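Local structure of lyase/mutase (Burkholderia cenocepacia, 4LSB) at residues Asp13-His18 with Gly118-Ser123; Ala24-Pro29 with Val236-Val241; Thr42-Ala47 with Arg280-Pro285; Ile124-Gly129 with Ala163-Tyr168. The protein belongs to a lyase/mutase family of TIM-barrel enzymes and binds a magnesium ion. All blocks are in the same frame, centred on the assembly; numbering follows the deposited sequence.

Interaction 1: Asp13-His18 with Gly118-Ser123; sequences DLQARH and GAVGGS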
# COMPACT_ATOMS: atom_id res chain seq x y z
N ASP B 13 8.48 -13.51 -24.26
CA ASP B 13 9.65 -14.39 -24.21
C ASP B 13 10.42 -13.95 -22.94
O ASP B 13 11.28 -14.67 -22.44
CB ASP B 13 10.54 -14.20 -25.46
N LEU B 14 10.08 -12.75 -22.46
CA LEU B 14 10.46 -12.27 -21.13
C LEU B 14 10.11 -13.28 -20.01
O LEU B 14 10.91 -13.53 -19.11
CB LEU B 14 9.79 -10.93 -20.87
CG LEU B 14 10.01 -10.25 -19.52
CD1 LEU B 14 11.50 -9.97 -19.28
CD2 LEU B 14 9.21 -8.95 -19.41
N GLN B 15 8.92 -13.85 -20.07
CA GLN B 15 8.54 -14.82 -19.05
C GLN B 15 9.50 -15.99 -19.01
O GLN B 15 9.89 -16.43 -17.93
CB GLN B 15 7.14 -15.36 -19.27
CG GLN B 15 6.68 -16.19 -18.09
CD GLN B 15 5.21 -16.47 -18.11
OE1 GLN B 15 4.58 -16.40 -19.16
NE2 GLN B 15 4.67 -16.77 -16.97
N ALA B 16 9.88 -16.49 -20.18
CA ALA B 16 10.81 -17.60 -20.24
C ALA B 16 12.19 -17.20 -19.68
O ALA B 16 12.83 -18.00 -19.00
CB ALA B 16 10.94 -18.12 -21.65
N ARG B 17 12.61 -15.97 -19.95
CA ARG B 17 13.90 -15.45 -19.42
C ARG B 17 13.80 -15.39 -17.90
O ARG B 17 14.68 -15.86 -17.23
CB ARG B 17 14.26 -14.07 -19.96
N HIS B 18 12.73 -14.82 -17.37
CA HIS B 18 12.55 -14.75 -15.92
C HIS B 18 12.46 -16.11 -15.29
O HIS B 18 12.96 -16.31 -14.18
CB HIS B 18 11.31 -13.98 -15.56
CG HIS B 18 11.45 -12.52 -15.80
ND1 HIS B 18 10.38 -11.66 -15.78
CD2 HIS B 18 12.54 -11.76 -16.02
CE1 HIS B 18 10.80 -10.43 -15.97
NE2 HIS B 18 12.11 -10.46 -16.12
N GLY B 118 1.56 -14.49 -15.49
CA GLY B 118 2.93 -14.09 -15.62
C GLY B 118 3.90 -14.59 -14.58
O GLY B 118 5.10 -14.33 -14.65
N ALA B 119 3.39 -15.34 -13.61
CA ALA B 119 4.25 -15.93 -12.60
C ALA B 119 5.15 -17.03 -13.20
O ALA B 119 4.75 -17.76 -14.10
CB ALA B 119 3.43 -16.47 -11.44
N VAL B 120 6.35 -17.14 -12.66
CA VAL B 120 7.24 -18.21 -13.06
C VAL B 120 7.44 -19.21 -11.95
O VAL B 120 8.23 -20.14 -12.04
CB VAL B 120 8.57 -17.69 -13.55
CG1 VAL B 120 8.42 -16.99 -14.88
CG2 VAL B 120 9.23 -16.79 -12.53
N GLY B 121 6.75 -19.02 -10.85
CA GLY B 121 6.73 -19.98 -9.80
C GLY B 121 5.53 -19.73 -8.91
O GLY B 121 4.84 -18.70 -8.99
N GLY B 122 5.28 -20.66 -8.03
CA GLY B 122 4.23 -20.45 -7.00
C GLY B 122 4.16 -21.56 -5.99
O GLY B 122 4.74 -22.61 -6.20
N SER B 123 3.41 -21.31 -4.90
CA SER B 123 3.25 -22.20 -3.77
C SER B 123 1.84 -22.79 -3.64
O SER B 123 0.84 -22.07 -3.77
CB SER B 123 3.57 -21.49 -2.43
OG SER B 123 2.73 -20.36 -2.13

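Interaction 2: Ala24-Pro29 with Val236-Val241; sequences ALHTRP and VKRVSV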
# COMPACT_ATOMS: atom_id res chain seq x y z
N ALA B 24 17.60 -20.66 -11.74
CA ALA B 24 19.04 -20.52 -11.50
C ALA B 24 19.40 -19.94 -10.12
O ALA B 24 20.45 -20.29 -9.57
CB ALA B 24 19.68 -19.68 -12.59
N LEU B 25 18.56 -19.03 -9.60
CA LEU B 25 18.76 -18.50 -8.23
C LEU B 25 18.82 -19.62 -7.26
O LEU B 25 19.55 -19.51 -6.28
CB LEU B 25 17.65 -17.53 -7.77
CG LEU B 25 17.57 -16.26 -8.54
CD1 LEU B 25 16.38 -15.39 -8.25
CD2 LEU B 25 18.89 -15.49 -8.33
N HIS B 26 18.09 -20.71 -7.53
CA HIS B 26 18.01 -21.80 -6.57
C HIS B 26 19.19 -22.79 -6.60
O HIS B 26 19.24 -23.66 -5.75
CB HIS B 26 16.72 -22.61 -6.74
CG HIS B 26 15.48 -21.83 -6.45
ND1 HIS B 26 14.95 -20.94 -7.35
CD2 HIS B 26 14.67 -21.80 -5.37
CE1 HIS B 26 13.87 -20.39 -6.84
NE2 HIS B 26 13.68 -20.89 -5.63
N THR B 27 20.02 -22.69 -7.61
CA THR B 27 21.10 -23.68 -7.81
C THR B 27 22.47 -23.05 -7.62
O THR B 27 23.45 -23.77 -7.50
CB THR B 27 21.02 -24.34 -9.18
OG1 THR B 27 21.15 -23.35 -10.20
CG2 THR B 27 19.66 -25.09 -9.33
N ARG B 28 22.55 -21.74 -7.51
CA ARG B 28 23.84 -21.14 -7.21
C ARG B 28 24.12 -21.24 -5.71
O ARG B 28 23.20 -21.46 -4.88
CB ARG B 28 23.91 -19.71 -7.76
CG ARG B 28 23.15 -18.72 -6.98
CD ARG B 28 23.17 -17.38 -7.67
NE ARG B 28 22.59 -16.44 -6.73
CZ ARG B 28 22.13 -15.23 -7.01
NH1 ARG B 28 22.14 -14.77 -8.26
NH2 ARG B 28 21.66 -14.48 -6.03
N PRO B 29 25.41 -21.07 -5.34
CA PRO B 29 25.74 -21.20 -3.94
C PRO B 29 25.07 -20.18 -3.05
O PRO B 29 24.85 -19.01 -3.43
CB PRO B 29 27.28 -21.02 -3.91
CG PRO B 29 27.75 -21.37 -5.30
CD PRO B 29 26.61 -20.96 -6.20
N VAL B 236 19.67 -23.81 4.05
CA VAL B 236 18.55 -23.15 3.42
C VAL B 236 18.96 -22.53 2.11
O VAL B 236 20.08 -21.99 1.98
CB VAL B 236 17.97 -22.07 4.35
CG1 VAL B 236 16.76 -21.38 3.72
CG2 VAL B 236 17.50 -22.72 5.65
N LYS B 237 18.06 -22.58 1.13
CA LYS B 237 18.32 -21.96 -0.16
C LYS B 237 17.63 -20.60 -0.38
O LYS B 237 18.16 -19.74 -1.06
CB LYS B 237 17.89 -22.92 -1.26
CG LYS B 237 18.22 -22.45 -2.67
CD LYS B 237 19.68 -22.07 -2.90
CE LYS B 237 20.60 -23.26 -2.59
NZ LYS B 237 22.00 -22.90 -2.92
N ARG B 238 16.43 -20.45 0.14
CA ARG B 238 15.58 -19.27 -0.10
C ARG B 238 14.97 -18.79 1.18
O ARG B 238 14.48 -19.57 1.97
CB ARG B 238 14.46 -19.60 -1.09
CG ARG B 238 13.88 -18.38 -1.79
CD ARG B 238 13.00 -18.82 -2.96
NE ARG B 238 11.72 -19.31 -2.48
CZ ARG B 238 10.82 -20.04 -3.15
NH1 ARG B 238 11.01 -20.44 -4.37
NH2 ARG B 238 9.66 -20.31 -2.59
N VAL B 239 14.95 -17.47 1.37
CA VAL B 239 14.38 -16.91 2.54
C VAL B 239 13.37 -15.83 2.14
O VAL B 239 13.69 -14.88 1.44
CB VAL B 239 15.46 -16.28 3.44
CG1 VAL B 239 14.82 -15.78 4.73
CG2 VAL B 239 16.55 -17.28 3.74
N SER B 240 12.15 -16.02 2.59
CA SER B 240 11.06 -15.09 2.31
C SER B 240 10.58 -14.40 3.63
O SER B 240 11.04 -14.74 4.77
CB SER B 240 9.90 -15.89 1.67
OG SER B 240 9.29 -16.79 2.64
N VAL B 241 9.65 -13.44 3.49
CA VAL B 241 9.17 -12.71 4.66
C VAL B 241 7.64 -12.61 4.83
O VAL B 241 7.16 -11.93 5.73
CB VAL B 241 9.78 -11.29 4.75
CG1 VAL B 241 11.31 -11.35 4.81
CG2 VAL B 241 9.29 -10.40 3.63

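Interaction 3: Thr42-Ala47 with Arg280-Pro285; sequences TARLLA and RWFAAP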
# COMPACT_ATOMS: atom_id res chain seq x y z
N THR B 42 5.70 -1.01 -4.09
CA THR B 42 6.63 -1.79 -3.34
C THR B 42 7.40 -2.74 -4.23
O THR B 42 8.56 -2.96 -4.00
CB THR B 42 5.95 -2.50 -2.12
OG1 THR B 42 4.79 -3.22 -2.54
CG2 THR B 42 5.59 -1.50 -1.07
N ALA B 43 6.76 -3.28 -5.26
CA ALA B 43 7.41 -4.12 -6.19
C ALA B 43 8.51 -3.39 -6.90
O ALA B 43 9.64 -3.88 -6.97
CB ALA B 43 6.44 -4.72 -7.16
N ARG B 44 8.20 -2.19 -7.41
CA ARG B 44 9.19 -1.30 -7.99
C ARG B 44 10.39 -1.02 -7.09
O ARG B 44 11.57 -1.17 -7.55
CB ARG B 44 8.55 0.04 -8.43
CG ARG B 44 7.67 -0.10 -9.66
CD ARG B 44 7.46 1.22 -10.37
NE ARG B 44 8.66 1.60 -11.12
CZ ARG B 44 8.82 2.75 -11.76
NH1 ARG B 44 7.85 3.62 -11.85
NH2 ARG B 44 9.96 2.98 -12.40
N LEU B 45 10.11 -0.69 -5.83
CA LEU B 45 11.15 -0.31 -4.89
C LEU B 45 12.05 -1.48 -4.58
O LEU B 45 13.26 -1.34 -4.47
CB LEU B 45 10.57 0.23 -3.62
CG LEU B 45 9.85 1.60 -3.82
CD1 LEU B 45 9.06 1.94 -2.58
CD2 LEU B 45 10.86 2.71 -4.17
N LEU B 46 11.48 -2.68 -4.44
CA LEU B 46 12.34 -3.85 -4.24
C LEU B 46 13.25 -4.16 -5.44
O LEU B 46 14.39 -4.60 -5.26
CB LEU B 46 11.52 -5.09 -3.83
CG LEU B 46 10.74 -4.95 -2.49
CD1 LEU B 46 9.71 -6.04 -2.37
CD2 LEU B 46 11.66 -4.94 -1.24
N ALA B 47 12.78 -3.95 -6.66
CA ALA B 47 13.66 -4.15 -7.81
C ALA B 47 14.80 -3.12 -7.79
O ALA B 47 15.96 -3.43 -8.01
CB ALA B 47 12.90 -4.05 -9.10
N ARG B 280 11.13 11.18 -8.32
CA ARG B 280 12.23 10.98 -9.28
C ARG B 280 12.35 9.51 -9.64
O ARG B 280 12.34 9.14 -10.81
CB ARG B 280 13.58 11.51 -8.72
CG ARG B 280 14.78 11.30 -9.67
CD ARG B 280 16.10 11.87 -9.14
NE ARG B 280 16.58 11.18 -7.94
CZ ARG B 280 16.52 11.64 -6.67
NH1 ARG B 280 16.02 12.85 -6.35
NH2 ARG B 280 17.00 10.87 -5.69
N TRP B 281 12.45 8.65 -8.63
CA TRP B 281 12.55 7.22 -8.90
C TRP B 281 11.38 6.67 -9.76
O TRP B 281 11.60 5.97 -10.72
CB TRP B 281 12.62 6.40 -7.64
CG TRP B 281 13.62 6.76 -6.66
CD1 TRP B 281 14.85 7.28 -6.89
CD2 TRP B 281 13.50 6.60 -5.26
NE1 TRP B 281 15.51 7.48 -5.70
CE2 TRP B 281 14.69 7.07 -4.68
CE3 TRP B 281 12.49 6.12 -4.43
CZ2 TRP B 281 14.90 7.06 -3.32
CZ3 TRP B 281 12.70 6.13 -3.08
CH2 TRP B 281 13.89 6.58 -2.53
N PHE B 282 10.13 7.00 -9.40
CA PHE B 282 9.00 6.45 -10.14
C PHE B 282 8.78 7.08 -11.50
O PHE B 282 8.08 6.50 -12.32
CB PHE B 282 7.71 6.51 -9.30
CG PHE B 282 7.66 5.48 -8.17
CD1 PHE B 282 8.67 4.54 -7.98
CD2 PHE B 282 6.59 5.43 -7.32
CE1 PHE B 282 8.60 3.59 -6.96
CE2 PHE B 282 6.52 4.48 -6.30
CZ PHE B 282 7.52 3.57 -6.12
N ALA B 283 9.37 8.27 -11.75
CA ALA B 283 9.42 8.85 -13.08
C ALA B 283 10.27 8.04 -14.07
O ALA B 283 10.04 8.07 -15.28
CB ALA B 283 9.94 10.30 -13.00
N ALA B 284 11.22 7.25 -13.59
CA ALA B 284 12.04 6.44 -14.49
C ALA B 284 11.21 5.36 -15.18
O ALA B 284 10.24 4.87 -14.65
CB ALA B 284 13.18 5.82 -13.72
N PRO B 285 11.59 4.99 -16.41
CA PRO B 285 10.80 4.02 -17.14
C PRO B 285 11.14 2.57 -16.80
O PRO B 285 10.58 1.68 -17.40
CB PRO B 285 11.16 4.33 -18.60
CG PRO B 285 12.59 4.75 -18.52
CD PRO B 285 12.73 5.48 -17.20

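Interaction 4: Ile124-Gly129 with Ala163-Tyr168; sequences IEDATG and ARCENY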
# COMPACT_ATOMS: atom_id res chain seq x y z
N ILE B 124 1.79 -24.06 -3.32
CA ILE B 124 0.54 -24.76 -3.01
C ILE B 124 0.68 -25.35 -1.64
O ILE B 124 1.56 -26.17 -1.39
CB ILE B 124 0.21 -25.87 -4.03
CG1 ILE B 124 -0.01 -25.30 -5.43
CG2 ILE B 124 -1.06 -26.62 -3.64
CD1 ILE B 124 -1.19 -24.34 -5.60
N GLU B 125 -0.21 -24.94 -0.75
CA GLU B 125 -0.15 -25.41 0.61
C GLU B 125 -1.16 -26.50 0.92
O GLU B 125 -2.15 -26.68 0.19
CB GLU B 125 -0.29 -24.26 1.59
CG GLU B 125 -1.61 -23.56 1.57
CD GLU B 125 -1.56 -22.13 2.11
OE1 GLU B 125 -0.63 -21.33 1.83
OE2 GLU B 125 -2.53 -21.80 2.79
N ASP B 126 -0.91 -27.23 2.00
CA ASP B 126 -1.81 -28.35 2.43
C ASP B 126 -2.77 -28.01 3.58
O ASP B 126 -3.14 -28.87 4.36
CB ASP B 126 -0.96 -29.60 2.75
CG ASP B 126 0.09 -29.35 3.86
OD1 ASP B 126 -0.01 -28.28 4.46
OD2 ASP B 126 0.95 -30.21 4.12
N ALA B 127 -3.13 -26.75 3.71
CA ALA B 127 -4.13 -26.31 4.67
C ALA B 127 -5.47 -26.32 3.97
O ALA B 127 -5.63 -25.74 2.90
CB ALA B 127 -3.84 -24.93 5.21
N THR B 128 -6.43 -26.96 4.62
CA THR B 128 -7.75 -27.21 4.04
C THR B 128 -8.62 -25.98 4.24
O THR B 128 -9.58 -25.76 3.48
CB THR B 128 -8.42 -28.36 4.79
OG1 THR B 128 -8.51 -27.99 6.16
CG2 THR B 128 -7.60 -29.63 4.71
N GLY B 129 -8.32 -25.21 5.29
CA GLY B 129 -9.20 -24.12 5.73
C GLY B 129 -10.30 -24.59 6.66
O GLY B 129 -11.09 -23.78 7.13
N ALA B 163 6.08 -26.47 -2.68
CA ALA B 163 5.10 -27.21 -1.96
C ALA B 163 5.23 -26.83 -0.48
O ALA B 163 6.34 -26.87 0.08
CB ALA B 163 5.33 -28.71 -2.14
N ARG B 164 4.12 -26.36 0.09
CA ARG B 164 4.03 -25.97 1.51
C ARG B 164 3.35 -27.00 2.40
O ARG B 164 2.29 -27.57 2.09
CB ARG B 164 3.29 -24.63 1.64
CG ARG B 164 4.17 -23.41 1.36
CD ARG B 164 3.45 -22.08 1.34
NE ARG B 164 2.79 -21.80 2.61
CZ ARG B 164 2.38 -20.60 2.98
NH1 ARG B 164 2.57 -19.53 2.23
NH2 ARG B 164 1.77 -20.48 4.13
N CYS B 165 3.96 -27.23 3.55
CA CYS B 165 3.34 -28.01 4.62
C CYS B 165 3.05 -27.06 5.79
O CYS B 165 3.96 -26.41 6.35
CB CYS B 165 4.22 -29.17 5.07
SG CYS B 165 3.51 -29.97 6.52
N GLU B 166 1.77 -26.98 6.14
CA GLU B 166 1.31 -25.94 7.03
C GLU B 166 1.17 -26.39 8.49
O GLU B 166 0.63 -25.65 9.30
CB GLU B 166 -0.02 -25.38 6.52
CG GLU B 166 0.06 -24.86 5.12
CD GLU B 166 0.96 -23.65 4.98
OE1 GLU B 166 0.59 -22.58 5.52
OE2 GLU B 166 2.03 -23.74 4.34
N ASN B 167 1.66 -27.58 8.78
CA ASN B 167 1.55 -28.20 10.10
C ASN B 167 1.78 -27.27 11.26
O ASN B 167 0.95 -27.20 12.19
CB ASN B 167 2.53 -29.35 10.22
CG ASN B 167 1.95 -30.66 9.76
OD1 ASN B 167 0.75 -30.78 9.51
ND2 ASN B 167 2.79 -31.66 9.64
N TYR B 168 2.90 -26.54 11.21
CA TYR B 168 3.31 -25.70 12.34
C TYR B 168 2.44 -24.48 12.52
O TYR B 168 2.51 -23.84 13.57
CB TYR B 168 4.78 -25.27 12.21
CG TYR B 168 5.79 -26.30 12.69
CD1 TYR B 168 5.91 -27.55 12.06
CD2 TYR B 168 6.64 -26.02 13.76
CE1 TYR B 168 6.83 -28.48 12.49
CE2 TYR B 168 7.57 -26.95 14.20
CZ TYR B 168 7.67 -28.16 13.58
OH TYR B 168 8.59 -29.04 14.04
O HOH W 1 0.92 -28.72 -0.25

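Interaction 1: Asp13-His18 with Gly118-Ser123
Val-120 pushes its CG1 methyl against one turn of helix 14-25, overlapping the backbone and side chain of Gln-15: CG1 lies 3.4 Å from Gln-15 O and 3.7 Å from Gln-15 CG. The protein is a TIM barrel, and here the N-terminal helix lies against the segment that leads from helix 104-116 into strand 121-125 of the central sheet. The two side chains lie alongside one another but run in opposite senses. With CG anti to the backbone N (chi1 -171°) and the chain extended beyond it, the glutamine carries its amide past the valine to the turn at Gly-118. There NE2 gives a weak, bent hydrogen bond to Ala-119 O, 3.0 Å long with an N-H...O angle of 129°. Its stronger partner is Ala-115 O, near the end of helix 104-116, and a long neutral amide suits the task of donating to backbone carbonyls. Gly-118 ends that helix in a Schellman motif with positive phi (113°), a conformation that glycine adopts without the clash a CB would make with the preceding carbonyl. NE2 passes 3.3 Å from Gly-118 C. The branched, apolar Val-120 also touches Ala-19 and Phe-22 of the same helix, so a compact hydrophobic group fills the junction. One turn on from Gln-15, His-18 joins in through its aliphatic carbon, with CB 4.2 Å from Val-120 CG1.

Interaction 2: Ala24-Pro29 with Val236-Val241
Lys-237 NZ donates a 2.7 Å hydrogen bond to Arg-28 O, and Arg-238 NH1 donates one of 3.0 Å to His-26 NE2. The second is moderately bent, with an N-H...N angle of 147°. The arginine nitrogen arrives at the edge of the imidazole, close to the ring plane, while the guanidinium is turned steeply against the ring, the two planes lying 75° apart. His-26 ND1 bonds Phe-22 O in the preceding turn of the helix, a pattern consistent with a neutral imidazole that carries its proton on ND1 and offers NE2 as acceptor. Arg-238 is held by its other nitrogens too, NE on Asn-216 OD1 and NH2 on Thr-162 OG1. A buried guanidinium thus has three side-chain acceptors, two of them on other strands of the barrel. This is the TIM-barrel sheet: strand 238-240, the last in chain order, lies beside the first, 32-34, and the end of helix 14-25 runs past the point where Lys-237 leads into the last strand. Lys-237 suits the entrance to the strand because its long chain can curl and stay apolar until its tip. Bends at chi2 (53°) and chi3, which place CD and CE, wrap it round His-26 O, which lies 3.3 Å from CD, and NZ reaches Gly-30 O as well as Arg-28 O. Further out, His-26 CB packs 4.3 Å from Lys-237 CG. The imidazole itself makes edge-to-face contacts with Phe-22 and Phe-32, and Arg-238 CD comes within 3.4 Å of His-26 NE2.

Interaction 3: Thr42-Ala47 with Arg280-Pro285
Residues 42-47 of helix 40-48 face the last turn of helix 275-283 with the nearest CA atoms, those of Arg-44 and Phe-282, 8.0 Å apart. Arg-44 spans the gap, its CG anti to the carbonyl carbon and its chain bent at chi3 (75°), which places NE. NH1 donates to Phe-282 O over 2.9 Å and NH2 to Ala-284 O over 3.0 Å, each with an angle of 149° at the hydrogen; the second comes from above the carbonyl plane, 45° out of it. Arginine suits the place because its two terminal nitrogens can serve two carbonyls at once, one in the last helical turn and one just beyond it, and its charge would be favoured at a helix C-terminus. NE bonds Asn-287 OD1, and NH1 also bonds Gly-66 O of the second subunit.

Helix 40-48 follows the first strand of the TIM barrel. Phe-253 and Leu-254, from helix 244-263 of the second subunit, pack on Thr-42 and Leu-46 and on Trp-281 respectively, consistent with the helix-swapped dimers known in this superfamily.

Phe-282 sets CD1 over one face of the guanidinium, 3.9 Å above its plane, while CE1 touches Arg-44 CB. Leu-45 sets one methyl in the corner the two aromatic rings form: CD2 lies 3.7 Å from Phe-282 CE1 and 3.8 Å from Trp-281 CE3. Leucine suits the place because its branch point, CG, also lies close to Phe-282 CZ.

Interaction 4: Ile124-Gly129 with Ala163-Tyr168
Glu-125 and Arg-164 project side by side from neighbouring parallel strands, and the carboxylate reaches over the face of the guanidinium. OE1 sits 3.3 Å above its centre; at 3.4 Å from NH2 it makes a salt bridge by charge alone, with no N-H aimed at it. Those N-H groups grip Glu-166 side-on instead, NE to OE2 at 2.7 Å and NH2 to OE1 at 2.8 Å; a bend at chi2 (-66°) places CD of Glu-166 for this. The two carboxylates stack almost flat, 3° apart, with OE1 atoms 4.1 Å from each other, a closeness the shared arginine would offset. Nearer the backbone, aliphatic carbons meet, Glu-125 CB lying 3.6 Å from Glu-166 CG.

Asp-126 diverges from this cluster: OD1 accepts Glu-166 N (2.8 Å) on its syn side, tying the two backbones together, while OD2 bonds Tyr-185 OH. Arg-164 N bonds Ile-124 O, and a water donates to Ile-124 O and Arg-164 O. The cluster lies at the C-terminal ends of strands 121-125 and 160-164, joined in a beta-alpha-beta unit, the end of a TIM barrel where active sites lie; the Glu-125 side chain is about 4 Å from the bound magnesium.

Interactions 1, 2 and 4 all reach the same parallel barrel sheet. Interactions 1 and 2 share helix 14-25, with centres 16 Å apart. Interactions 1 and 4 sit toward the two ends of strand 121-125, their centres 23 Å apart, yet they meet where Ser-123 CB packs on Arg-164 CD at 3.8 Å. Interaction 4 comes close to the metal, whose site includes Ser-58 and Glu-97, with the Glu-125 side chain about 4 Å from it, whereas the Arg-238 side chain of interaction 2 is about 14 Å away. Interaction 3 is peripheral, its centre 33 Å from that of interaction 4 and on the opposite side of the chain's centre; both it and interaction 2 touch the second subunit.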